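Local coordinates for putative immunoglobulin-blocking virulence protein (Mycoplasma mycoides subsp. capri, PDB 7ADK) that probably binds host immunoglobulin and blocks its action, as a putative virulence factor of this mycoplasma, at residues A[391-403]-A[414-428]. Residues are numbered along the deposited sequence; the frame is centred on the assembly and turned at random.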
# COMPACT_ATOMS: atom_id res chain seq x y z
N LYS A 391 -13.07 25.43 24.80
CA LYS A 391 -13.84 25.93 23.65
C LYS A 391 -14.56 24.78 22.96
O LYS A 391 -14.16 23.63 23.09
CB LYS A 391 -12.90 26.65 22.67
CG LYS A 391 -12.15 27.83 23.31
CD LYS A 391 -11.23 28.57 22.33
CE LYS A 391 -10.12 27.72 21.70
NZ LYS A 391 -9.18 27.16 22.69
N ALA A 392 -15.57 25.06 22.13
CA ALA A 392 -16.19 24.01 21.32
C ALA A 392 -15.22 23.34 20.32
O ALA A 392 -15.42 22.19 19.94
CB ALA A 392 -17.40 24.63 20.62
N SER A 393 -14.17 24.04 19.90
CA SER A 393 -13.12 23.53 19.02
C SER A 393 -12.07 22.66 19.72
O SER A 393 -11.28 22.01 19.04
CB SER A 393 -12.45 24.71 18.32
OG SER A 393 -11.93 25.62 19.27
N ASP A 394 -12.04 22.59 21.05
CA ASP A 394 -11.01 21.86 21.80
C ASP A 394 -11.19 20.34 21.84
O ASP A 394 -10.30 19.64 22.33
CB ASP A 394 -10.86 22.50 23.19
CG ASP A 394 -10.22 23.90 23.15
OD1 ASP A 394 -9.48 24.21 22.19
OD2 ASP A 394 -10.43 24.71 24.08
N GLY A 395 -12.27 19.78 21.29
CA GLY A 395 -12.42 18.34 21.06
C GLY A 395 -12.89 17.52 22.26
O GLY A 395 -12.80 16.30 22.27
N ILE A 396 -13.36 18.22 23.30
CA ILE A 396 -14.01 17.69 24.50
C ILE A 396 -15.51 17.95 24.34
O ILE A 396 -15.89 19.08 24.05
CB ILE A 396 -13.44 18.42 25.75
CG1 ILE A 396 -11.97 18.07 26.03
CG2 ILE A 396 -14.26 18.13 27.01
CD1 ILE A 396 -11.21 19.14 26.78
N ARG A 397 -16.37 16.95 24.54
CA ARG A 397 -17.84 17.08 24.55
C ARG A 397 -18.50 16.29 25.68
O ARG A 397 -18.04 15.20 26.01
CB ARG A 397 -18.43 16.61 23.22
CG ARG A 397 -18.41 17.65 22.11
CD ARG A 397 -19.16 17.12 20.89
NE ARG A 397 -20.58 16.91 21.19
CZ ARG A 397 -21.26 15.78 21.21
NH1 ARG A 397 -22.50 15.83 21.59
NH2 ARG A 397 -20.77 14.63 20.89
N PHE A 398 -19.61 16.79 26.20
CA PHE A 398 -20.49 16.07 27.12
C PHE A 398 -21.89 15.96 26.50
O PHE A 398 -22.47 16.96 26.07
CB PHE A 398 -20.55 16.76 28.49
CG PHE A 398 -19.27 16.76 29.30
CD1 PHE A 398 -18.23 17.64 28.98
CD2 PHE A 398 -19.13 15.89 30.39
CE1 PHE A 398 -17.06 17.66 29.76
CE2 PHE A 398 -17.97 15.92 31.18
CZ PHE A 398 -16.94 16.81 30.86
N SER A 399 -22.47 14.77 26.50
CA SER A 399 -23.84 14.53 26.03
C SER A 399 -24.62 13.69 27.03
O SER A 399 -24.06 12.86 27.73
CB SER A 399 -23.86 13.96 24.62
OG SER A 399 -23.23 12.76 24.48
N LYS A 400 -25.92 13.91 27.11
CA LYS A 400 -26.86 13.21 27.97
C LYS A 400 -27.66 12.23 27.12
O LYS A 400 -28.20 12.62 26.10
CB LYS A 400 -27.76 14.26 28.65
CG LYS A 400 -28.71 13.71 29.73
CD LYS A 400 -28.05 13.38 31.07
CE LYS A 400 -27.44 14.59 31.78
NZ LYS A 400 -28.43 15.60 32.18
N LEU A 401 -27.75 10.97 27.52
CA LEU A 401 -28.70 10.00 26.99
C LEU A 401 -29.85 9.82 27.99
O LEU A 401 -29.57 9.66 29.17
CB LEU A 401 -28.01 8.66 26.74
CG LEU A 401 -27.52 8.45 25.30
CD1 LEU A 401 -26.37 9.37 24.92
CD2 LEU A 401 -27.04 7.03 25.13
N GLU A 402 -31.10 9.78 27.54
CA GLU A 402 -32.27 9.35 28.33
C GLU A 402 -33.17 8.36 27.56
O GLU A 402 -33.34 8.48 26.35
CB GLU A 402 -33.04 10.56 28.88
CG GLU A 402 -33.57 11.52 27.81
CD GLU A 402 -34.37 12.71 28.37
OE1 GLU A 402 -35.20 13.29 27.64
OE2 GLU A 402 -34.18 13.10 29.55
N ARG A 403 -33.71 7.36 28.26
CA ARG A 403 -34.60 6.34 27.69
C ARG A 403 -35.98 6.96 27.40
O ARG A 403 -36.55 7.60 28.28
CB ARG A 403 -34.67 5.12 28.63
CG ARG A 403 -35.15 3.84 27.93
CD ARG A 403 -35.45 2.66 28.86
NE ARG A 403 -34.27 1.88 29.25
CZ ARG A 403 -33.70 1.78 30.43
NH1 ARG A 403 -32.68 1.01 30.64
NH2 ARG A 403 -34.09 2.44 31.46
N ASN A 414 -31.82 5.00 33.88
CA ASN A 414 -32.77 5.62 32.94
C ASN A 414 -32.16 6.80 32.15
O ASN A 414 -32.64 7.12 31.07
CB ASN A 414 -34.03 6.04 33.70
CG ASN A 414 -34.95 4.87 33.93
OD1 ASN A 414 -35.51 4.33 32.98
ND2 ASN A 414 -35.14 4.43 35.14
N SER A 415 -31.10 7.42 32.66
CA SER A 415 -30.35 8.47 31.99
C SER A 415 -28.86 8.42 32.36
O SER A 415 -28.51 8.04 33.47
CB SER A 415 -30.93 9.85 32.33
OG SER A 415 -30.85 10.12 33.71
N GLY A 416 -27.99 8.82 31.44
CA GLY A 416 -26.54 8.77 31.64
C GLY A 416 -25.81 9.91 30.95
O GLY A 416 -26.10 10.26 29.81
N LEU A 417 -24.85 10.48 31.66
CA LEU A 417 -23.89 11.44 31.14
C LEU A 417 -22.76 10.71 30.41
O LEU A 417 -22.21 9.73 30.92
CB LEU A 417 -23.40 12.31 32.30
CG LEU A 417 -22.52 13.51 31.94
CD1 LEU A 417 -23.22 14.49 31.01
CD2 LEU A 417 -22.17 14.24 33.22
N VAL A 418 -22.40 11.17 29.22
CA VAL A 418 -21.41 10.57 28.33
C VAL A 418 -20.34 11.60 28.01
O VAL A 418 -20.66 12.72 27.65
CB VAL A 418 -22.09 10.04 27.05
CG1 VAL A 418 -21.10 9.42 26.07
CG2 VAL A 418 -23.18 9.01 27.41
N LEU A 419 -19.06 11.23 28.17
CA LEU A 419 -17.91 12.07 27.85
C LEU A 419 -17.25 11.58 26.56
O LEU A 419 -16.83 10.43 26.47
CB LEU A 419 -16.98 12.05 29.07
CG LEU A 419 -15.63 12.78 28.91
CD1 LEU A 419 -15.78 14.19 28.35
CD2 LEU A 419 -14.95 12.89 30.25
N ASP A 420 -17.16 12.47 25.58
CA ASP A 420 -16.58 12.32 24.24
C ASP A 420 -15.25 13.08 24.19
O ASP A 420 -15.20 14.29 24.37
CB ASP A 420 -17.66 12.79 23.23
CG ASP A 420 -17.24 13.19 21.80
OD1 ASP A 420 -16.08 13.02 21.39
OD2 ASP A 420 -18.13 13.67 21.05
N LEU A 421 -14.14 12.35 24.00
CA LEU A 421 -12.77 12.88 23.87
C LEU A 421 -12.20 12.52 22.50
O LEU A 421 -11.77 11.38 22.28
CB LEU A 421 -11.89 12.32 24.99
CG LEU A 421 -12.14 12.94 26.37
CD1 LEU A 421 -11.62 12.04 27.48
CD2 LEU A 421 -11.43 14.28 26.50
N ASP A 422 -12.13 13.48 21.58
CA ASP A 422 -11.47 13.32 20.29
C ASP A 422 -9.96 13.54 20.44
O ASP A 422 -9.46 14.65 20.29
CB ASP A 422 -12.07 14.26 19.24
CG ASP A 422 -11.36 14.17 17.89
OD1 ASP A 422 -10.61 13.19 17.63
OD2 ASP A 422 -11.54 15.08 17.05
N VAL A 423 -9.22 12.48 20.73
CA VAL A 423 -7.77 12.56 21.00
C VAL A 423 -6.91 12.70 19.74
O VAL A 423 -5.69 12.74 19.83
CB VAL A 423 -7.30 11.43 21.93
CG1 VAL A 423 -7.87 11.65 23.34
CG2 VAL A 423 -7.71 10.03 21.45
N SER A 424 -7.52 12.85 18.55
CA SER A 424 -6.81 13.41 17.40
C SER A 424 -6.55 14.90 17.55
O SER A 424 -5.60 15.42 16.97
CB SER A 424 -7.54 13.15 16.09
OG SER A 424 -8.71 13.92 15.98
N ASN A 425 -7.35 15.60 18.36
CA ASN A 425 -7.06 16.96 18.82
C ASN A 425 -5.90 16.91 19.83
O ASN A 425 -5.70 15.92 20.53
CB ASN A 425 -8.36 17.50 19.45
CG ASN A 425 -8.43 19.01 19.57
OD1 ASN A 425 -7.62 19.65 20.21
ND2 ASN A 425 -9.40 19.61 18.94
N ASP A 426 -5.21 18.03 20.05
CA ASP A 426 -4.04 18.08 20.93
C ASP A 426 -4.34 18.82 22.24
O ASP A 426 -3.64 18.61 23.22
CB ASP A 426 -2.84 18.66 20.17
CG ASP A 426 -2.32 17.74 19.06
OD1 ASP A 426 -2.15 16.53 19.30
OD2 ASP A 426 -2.08 18.21 17.94
N GLU A 427 -5.44 19.59 22.31
CA GLU A 427 -5.99 20.09 23.57
C GLU A 427 -6.73 18.97 24.32
O GLU A 427 -6.42 18.70 25.48
CB GLU A 427 -6.89 21.29 23.30
CG GLU A 427 -7.46 21.94 24.57
CD GLU A 427 -6.47 22.71 25.45
OE1 GLU A 427 -5.24 22.64 25.23
OE2 GLU A 427 -6.92 23.40 26.38
N ALA A 428 -7.64 18.24 23.66
CA ALA A 428 -8.30 17.09 24.29
C ALA A 428 -7.31 16.02 24.75
O ALA A 428 -7.48 15.47 25.83
CB ALA A 428 -9.31 16.48 23.33
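An antiparallel beta hairpin joins strands 396-403 and 415-422, whose axes run 161° apart; Phe398 and Leu419 form a non-hydrogen-bonded pair, Ser399 and Val418 a hydrogen-bonded one. The hairpin belongs to a mixed sheet, with strand 375-379 beyond the first strand and strand 448-454 beyond the second. Reciprocal backbone bonds join Arg397 with Asp420, Ser399 with Val418 and Leu401 with Gly416; Ser399 N to Val418 O measures 3.0 Å. On the side of Ile396 and Phe398, Leu419 CD1 lies over the face of the Phe398 ring, 3.9 Å from its centroid, a CH-pi contact. Ile396 CG1 meets Leu421 CD2 at 3.9 Å, and helix 426-442 packs on this face through Leu435 and Leu439. On the other face Arg397 and Asp420 form a salt bridge, the guanidinium and carboxylate planes 76° apart. The arginine chain bends at chi3 (64°), bringing NH2 to within 2.8 Å of Asp420 OD2 on its anti lone pair, while NH1 pairs with Asp379. Past the strands, Asn425 is the N-cap of helix 426-442: its OD1 accepts from Glu427 N at 3.0 Å, and its ND2 makes a weak bond of 3.1 Å to Ser393 O.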